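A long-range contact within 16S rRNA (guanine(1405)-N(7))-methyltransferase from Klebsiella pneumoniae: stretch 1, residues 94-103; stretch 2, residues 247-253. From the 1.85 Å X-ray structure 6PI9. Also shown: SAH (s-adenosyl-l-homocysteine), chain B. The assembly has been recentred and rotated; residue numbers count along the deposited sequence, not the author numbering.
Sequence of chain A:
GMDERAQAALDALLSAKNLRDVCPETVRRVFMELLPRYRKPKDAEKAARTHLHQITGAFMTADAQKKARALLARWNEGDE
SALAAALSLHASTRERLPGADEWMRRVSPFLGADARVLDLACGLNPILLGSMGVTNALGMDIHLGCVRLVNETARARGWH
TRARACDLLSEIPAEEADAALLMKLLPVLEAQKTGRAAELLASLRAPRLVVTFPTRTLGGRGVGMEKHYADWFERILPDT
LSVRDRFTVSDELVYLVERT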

ATOM      1  N   ARG A  94      -6.038  -7.205   9.253  1.00 59.30           N
ATOM      2  CA  ARG A  94      -5.847  -6.327  10.399  1.00 63.26           C
ATOM      3  C   ARG A  94      -6.739  -5.094  10.289  1.00 66.01           C
ATOM      4  O   ARG A  94      -7.328  -4.660  11.286  1.00 62.98           O
ATOM      5  N   GLU A  95      -6.895  -4.555   9.068  1.00 58.14           N
ATOM      6  CA  GLU A  95      -7.843  -3.464   8.855  1.00 56.64           C
ATOM      7  C   GLU A  95      -9.231  -3.808   9.381  1.00 56.07           C
ATOM      8  O   GLU A  95      -9.905  -2.950   9.970  1.00 58.77           O
ATOM      9  N   ARG A  96      -9.665  -5.062   9.197  1.00 54.82           N
ATOM     10  CA  ARG A  96     -11.027  -5.499   9.495  1.00 61.11           C
ATOM     11  C   ARG A  96     -11.244  -5.947  10.943  1.00 66.40           C
ATOM     12  O   ARG A  96     -12.397  -5.941  11.401  1.00 68.64           O
ATOM     13  N   LEU A  97     -10.180  -6.350  11.660  1.00 64.56           N
ATOM     14  CA  LEU A  97     -10.327  -6.907  13.009  1.00 66.06           C
ATOM     15  C   LEU A  97     -11.134  -6.039  13.968  1.00 68.50           C
ATOM     16  O   LEU A  97     -12.026  -6.572  14.650  1.00 69.71           O
ATOM     17  N   PRO A  98     -10.852  -4.747  14.122  1.00 66.41           N
ATOM     18  CA  PRO A  98     -11.611  -3.981  15.126  1.00 68.99           C
ATOM     19  C   PRO A  98     -13.096  -3.844  14.807  1.00 69.01           C
ATOM     20  O   PRO A  98     -13.910  -3.755  15.735  1.00 72.33           O
ATOM     21  N   GLY A  99     -13.489  -3.853  13.534  1.00 62.58           N
ATOM     22  CA  GLY A  99     -14.893  -3.828  13.190  1.00 62.76           C
ATOM     23  C   GLY A  99     -15.503  -5.178  12.888  1.00 63.75           C
ATOM     24  O   GLY A  99     -16.652  -5.228  12.427  1.00 63.67           O
ATOM     25  N   ALA A 100     -14.785  -6.279  13.146  1.00 62.23           N
ATOM     26  CA  ALA A 100     -15.243  -7.587  12.694  1.00 63.47           C
ATOM     27  C   ALA A 100     -16.617  -7.930  13.244  1.00 64.95           C
ATOM     28  O   ALA A 100     -17.451  -8.493  12.529  1.00 67.50           O
ATOM     29  N   ASP A 101     -16.869  -7.624  14.512  1.00 66.92           N
ATOM     30  CA  ASP A 101     -18.177  -7.924  15.079  1.00 68.78           C
ATOM     31  C   ASP A 101     -19.272  -7.189  14.314  1.00 65.97           C
ATOM     32  O   ASP A 101     -20.189  -7.809  13.760  1.00 64.57           O
ATOM     33  N   GLU A 102     -19.155  -5.870  14.210  1.00 63.09           N
ATOM     34  CA  GLU A 102     -20.086  -5.128  13.375  1.00 63.24           C
ATOM     35  C   GLU A 102     -20.179  -5.721  11.961  1.00 58.32           C
ATOM     36  O   GLU A 102     -21.277  -5.855  11.408  1.00 54.06           O
ATOM     37  N   TRP A 103     -19.034  -6.106  11.367  1.00 56.11           N
ATOM     38  CA  TRP A 103     -19.032  -6.627  10.005  1.00 53.89           C
ATOM     39  C   TRP A 103     -19.873  -7.910   9.900  1.00 58.71           C
ATOM     40  O   TRP A 103     -20.701  -8.066   8.995  1.00 57.30           O
ATOM     41  N   PHE A 247     -23.045   0.124   3.191  1.00 43.48           N
ATOM     42  CA  PHE A 247     -22.702   0.746   4.480  1.00 45.99           C
ATOM     43  C   PHE A 247     -21.192   0.664   4.679  1.00 42.53           C
ATOM     44  O   PHE A 247     -20.513  -0.113   4.005  1.00 40.78           O
ATOM     45  N   THR A 248     -20.666   1.471   5.609  1.00 44.04           N
ATOM     46  CA  THR A 248     -19.221   1.499   5.856  1.00 48.48           C
ATOM     47  C   THR A 248     -18.865   1.042   7.274  1.00 53.67           C
ATOM     48  O   THR A 248     -19.374   1.598   8.245  1.00 59.60           O
ATOM     49  N   VAL A 249     -17.947   0.069   7.375  1.00 52.73           N
ATOM     50  CA  VAL A 249     -17.508  -0.585   8.627  1.00 59.56           C
ATOM     51  C   VAL A 249     -15.985  -0.505   8.677  1.00 56.10           C
ATOM     52  O   VAL A 249     -15.314  -1.159   7.870  1.00 48.61           O
ATOM     53  N   SER A 250     -15.436   0.290   9.588  1.00 53.10           N
ATOM     54  CA  SER A 250     -13.995   0.255   9.883  1.00 64.71           C
ATOM     55  C   SER A 250     -13.127   0.519   8.635  1.00 64.01           C
ATOM     56  O   SER A 250     -12.194  -0.228   8.304  1.00 64.61           O
ATOM     57  N   ASP A 251     -13.442   1.622   7.955  1.00 56.34           N
ATOM     58  CA  ASP A 251     -12.769   2.096   6.736  1.00 51.97           C
ATOM     59  C   ASP A 251     -12.890   1.095   5.596  1.00 48.43           C
ATOM     60  O   ASP A 251     -11.979   0.993   4.763  1.00 49.38           O
ATOM     61  N   GLU A 252     -13.996   0.338   5.566  1.00 39.37           N
ATOM     62  CA  GLU A 252     -14.321  -0.531   4.437  1.00 35.01           C
ATOM     63  C   GLU A 252     -15.725  -0.169   3.973  1.00 34.98           C
ATOM     64  O   GLU A 252     -16.665  -0.275   4.756  1.00 36.93           O
ATOM     65  N   LEU A 253     -15.861   0.257   2.713  1.00 34.35           N
ATOM     66  CA  LEU A 253     -17.179   0.476   2.111  1.00 36.80           C
ATOM     67  C   LEU A 253     -17.703  -0.852   1.582  1.00 33.65           C
ATOM     68  O   LEU A 253     -17.058  -1.461   0.719  1.00 33.24           O
TER

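The contact is built around a tight turn in stretch 2, where Val249 N donates to Glu252 O (2.9 Å), a weak bond from Glu252 N to Val249 O (3.0 Å) returns it, and both residues direct their side chains toward the helical segments of stretch 1. Glu252 is nearly fully extended (chi1 t, chi2 t), which carries its carboxylate to the guanidinium of Arg96. The CA-to-CB bond of Arg96 points sideways to stretch 2, but the side chain runs out with chi1 and chi2 both t and its end comes nearer; chi3 then turns to m, and the two groups meet in a bidentate salt bridge, Arg96 NE to Glu252 OE1 and Arg96 NH2 to Glu252 OE2, both 2.9 Å. The guanidinium also serves the ligand: Arg96 NH1 donates to SAH OXT (3.0 Å) and Arg96 NH2 to SAH O (2.6 Å), so one side chain links the turn to the bound cofactor product. Trp103, chi1 t, brings NE1 to 3.4 Å from Glu252 OE1.

Val249 (chi1 t) places CG1 3.6 Å from Gly99 O, 3.7 Å from Glu102 CD and 4.3 Å from Trp103 CB. Ser250, also t, donates from OG to Glu95 O (3.0 Å). Beside it, there is no room for a side chain at Gly99: an ideal CB would lie 2.7 Å from Ser250 CB, a clash. Extended Glu102 (t, t) and the backbone of Thr248 share a water that donates to Glu102 OE2 (2.7 Å) and to Thr248 O (2.6 Å).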

ATOM      1  CB  ARG A  94      -4.390  -5.921  10.525  1.00 66.76           C
ATOM      2  CG  ARG A  94      -4.143  -5.094  11.779  1.00 69.94           C
ATOM      3  CD  ARG A  94      -2.761  -4.494  11.761  1.00 73.92           C
ATOM      4  NE  ARG A  94      -2.489  -3.871  10.475  1.00 68.84           N
ATOM      5  CZ  ARG A  94      -1.463  -4.188   9.696  1.00 72.64           C
ATOM      6  NH1 ARG A  94      -0.596  -5.101  10.096  1.00 76.71           N
ATOM      7  NH2 ARG A  94      -1.297  -3.579   8.529  1.00 66.21           N
ATOM      8  CB  GLU A  95      -7.898  -3.105   7.362  1.00 54.82           C
ATOM      9  CG  GLU A  95      -6.646  -2.392   6.899  1.00 59.76           C
ATOM     10  CD  GLU A  95      -6.477  -2.239   5.383  1.00 64.83           C
ATOM     11  OE1 GLU A  95      -7.281  -2.790   4.574  1.00 56.62           O
ATOM     12  OE2 GLU A  95      -5.484  -1.570   4.995  1.00 71.88           O
ATOM     13  CB  ARG A  96     -11.417  -6.654   8.558  1.00 59.21           C
ATOM     14  CG  ARG A  96     -12.917  -6.934   8.446  1.00 55.76           C
ATOM     15  CD  ARG A  96     -13.196  -7.871   7.278  1.00 53.11           C
ATOM     16  NE  ARG A  96     -12.815  -7.249   6.001  1.00 47.77           N
ATOM     17  CZ  ARG A  96     -11.770  -7.603   5.265  1.00 45.29           C
ATOM     18  NH1 ARG A  96     -10.990  -8.632   5.630  1.00 45.28           N
ATOM     19  NH2 ARG A  96     -11.539  -6.966   4.105  1.00 41.44           N
ATOM     20  CB  LEU A  97      -8.947  -7.169  13.610  1.00 68.73           C
ATOM     21  CG  LEU A  97      -8.240  -8.384  13.088  1.00 72.34           C
ATOM     22  CD1 LEU A  97      -6.808  -8.329  13.575  1.00 78.28           C
ATOM     23  CD2 LEU A  97      -8.962  -9.589  13.616  1.00 73.83           C
ATOM     24  CB  PRO A  98     -10.887  -2.626  15.151  1.00 69.90           C
ATOM     25  CG  PRO A  98     -10.164  -2.529  13.894  1.00 74.16           C
ATOM     26  CD  PRO A  98      -9.776  -3.941  13.524  1.00 66.10           C
ATOM     27  CB  ALA A 100     -14.230  -8.661  13.090  1.00 63.27           C
ATOM     28  CB  ASP A 101     -18.200  -7.580  16.562  1.00 76.65           C
ATOM     29  CG  ASP A 101     -17.356  -8.534  17.389  1.00 80.26           C
ATOM     30  OD1 ASP A 101     -17.223  -9.713  16.991  1.00 77.44           O
ATOM     31  OD2 ASP A 101     -16.845  -8.102  18.451  1.00 86.54           O
ATOM     32  CB  GLU A 102     -19.659  -3.666  13.338  1.00 65.16           C
ATOM     33  CG  GLU A 102     -20.602  -2.832  12.574  1.00 70.24           C
ATOM     34  CD  GLU A 102     -20.182  -1.376  12.448  1.00 79.67           C
ATOM     35  OE1 GLU A 102     -19.169  -0.985  13.070  1.00 86.58           O
ATOM     36  OE2 GLU A 102     -20.875  -0.618  11.726  1.00 78.17           O
ATOM     37  CB  TRP A 103     -17.575  -6.872   9.571  1.00 54.48           C
ATOM     38  CG  TRP A 103     -17.324  -7.031   8.083  1.00 52.65           C
ATOM     39  CD1 TRP A 103     -16.838  -6.079   7.210  1.00 50.03           C
ATOM     40  CD2 TRP A 103     -17.531  -8.214   7.310  1.00 54.91           C
ATOM     41  NE1 TRP A 103     -16.752  -6.600   5.941  1.00 50.50           N
ATOM     42  CE2 TRP A 103     -17.160  -7.913   5.979  1.00 51.65           C
ATOM     43  CE3 TRP A 103     -18.005  -9.505   7.616  1.00 56.94           C
ATOM     44  CZ2 TRP A 103     -17.253  -8.841   4.961  1.00 52.31           C
ATOM     45  CZ3 TRP A 103     -18.103 -10.426   6.608  1.00 58.31           C
ATOM     46  CH2 TRP A 103     -17.724 -10.094   5.288  1.00 56.77           C
ATOM     47  CB  PHE A 247     -23.423   0.047   5.641  1.00 53.26           C
ATOM     48  CG  PHE A 247     -23.250  -1.444   5.610  1.00 59.04           C
ATOM     49  CD1 PHE A 247     -24.211  -2.264   5.016  1.00 63.78           C
ATOM     50  CD2 PHE A 247     -22.086  -2.039   6.093  1.00 57.05           C
ATOM     51  CE1 PHE A 247     -24.018  -3.652   4.955  1.00 58.40           C
ATOM     52  CE2 PHE A 247     -21.889  -3.416   6.021  1.00 55.68           C
ATOM     53  CZ  PHE A 247     -22.859  -4.213   5.458  1.00 55.56           C
ATOM     54  CB  THR A 248     -18.675   2.905   5.601  1.00 55.69           C
ATOM     55  OG1 THR A 248     -18.891   3.232   4.221  1.00 54.03           O
ATOM     56  CG2 THR A 248     -17.176   2.991   5.891  1.00 52.70           C
ATOM     57  CB  VAL A 249     -17.925  -2.067   8.684  1.00 61.88           C
ATOM     58  CG1 VAL A 249     -17.685  -2.641  10.085  1.00 66.33           C
ATOM     59  CG2 VAL A 249     -19.351  -2.296   8.179  1.00 62.79           C
ATOM     60  CB  SER A 250     -13.636  -1.076  10.553  1.00 73.40           C
ATOM     61  OG  SER A 250     -12.237  -1.222  10.709  1.00 78.87           O
ATOM     62  CB  ASP A 251     -11.293   2.451   6.978  1.00 60.98           C
ATOM     63  CG  ASP A 251     -11.112   3.789   7.770  1.00 70.12           C
ATOM     64  OD1 ASP A 251     -10.394   3.737   8.789  1.00 66.64           O
ATOM     65  OD2 ASP A 251     -11.653   4.875   7.364  1.00 75.13           O
ATOM     66  CB  GLU A 252     -14.235  -2.022   4.862  1.00 35.61           C
ATOM     67  CG  GLU A 252     -14.448  -2.993   3.700  1.00 34.23           C
ATOM     68  CD  GLU A 252     -14.053  -4.413   4.071  1.00 37.71           C
ATOM     69  OE1 GLU A 252     -14.041  -4.726   5.268  1.00 40.27           O
ATOM     70  OE2 GLU A 252     -13.714  -5.205   3.177  1.00 38.64           O
ATOM     71  CB  LEU A 253     -17.068   1.474   0.959  1.00 35.18           C
ATOM     72  CG  LEU A 253     -18.287   1.634   0.004  1.00 37.93           C
ATOM     73  CD1 LEU A 253     -19.522   2.177   0.725  1.00 38.78           C
ATOM     74  CD2 LEU A 253     -17.823   2.539  -1.154  1.00 37.14           C
TER
HETATM   75  N   SAH B 301     -10.047 -10.048   0.199  1.00 31.10           N
HETATM   76  CA  SAH B 301      -9.002 -10.085   1.247  1.00 37.56           C
HETATM   77  CB  SAH B 301      -7.673  -9.595   0.699  1.00 32.30           C
HETATM   78  CG  SAH B 301      -7.660  -8.206  -0.003  1.00 33.14           C
HETATM   79  SD  SAH B 301      -5.925  -7.653  -0.340  1.00 39.99           S
HETATM   80  C   SAH B 301      -9.411  -9.225   2.458  1.00 42.37           C
HETATM   81  O   SAH B 301     -10.222  -8.300   2.247  1.00 39.26           O
HETATM   82  OXT SAH B 301      -8.923  -9.407   3.592  1.00 39.30           O
HETATM   83  C5' SAH B 301      -5.882  -8.003  -2.151  1.00 39.29           C
HETATM   84  C4' SAH B 301      -5.606  -9.499  -2.486  1.00 38.86           C
HETATM   85  O4' SAH B 301      -5.799  -9.721  -3.900  1.00 37.65           O
HETATM   86  C3' SAH B 301      -4.208 -10.081  -2.124  1.00 40.94           C
HETATM   87  O3' SAH B 301      -4.348 -11.237  -1.273  1.00 41.88           O
HETATM   88  C2' SAH B 301      -3.593 -10.497  -3.459  1.00 38.14           C
HETATM   89  O2' SAH B 301      -2.856 -11.710  -3.292  1.00 39.56           O
HETATM   90  C1' SAH B 301      -4.865 -10.747  -4.283  1.00 34.99           C
HETATM   91  N9  SAH B 301      -4.700 -10.558  -5.711  1.00 32.75           N
HETATM   92  C8  SAH B 301      -4.195  -9.455  -6.349  1.00 35.06           C
HETATM   93  N7  SAH B 301      -4.340  -9.648  -7.694  1.00 34.29           N
HETATM   94  C5  SAH B 301      -4.876 -10.895  -7.886  1.00 32.95           C
HETATM   95  C6  SAH B 301      -5.189 -11.638  -9.002  1.00 34.53           C
HETATM   96  N6  SAH B 301      -4.929 -11.226 -10.225  1.00 31.44           N
HETATM   97  N1  SAH B 301      -5.814 -12.859  -8.819  1.00 30.01           N
HETATM   98  C2  SAH B 301      -6.028 -13.367  -7.582  1.00 30.24           C
HETATM   99  N3  SAH B 301      -5.711 -12.656  -6.455  1.00 33.28           N
HETATM  100  C4  SAH B 301      -5.142 -11.434  -6.651  1.00 30.83           C
HETATM  101  O   HOH W   1      -9.687  -0.318   4.728  1.00 59.07           O
HETATM  102  O   HOH W   2     -19.696   1.591  10.830  1.00 59.91           O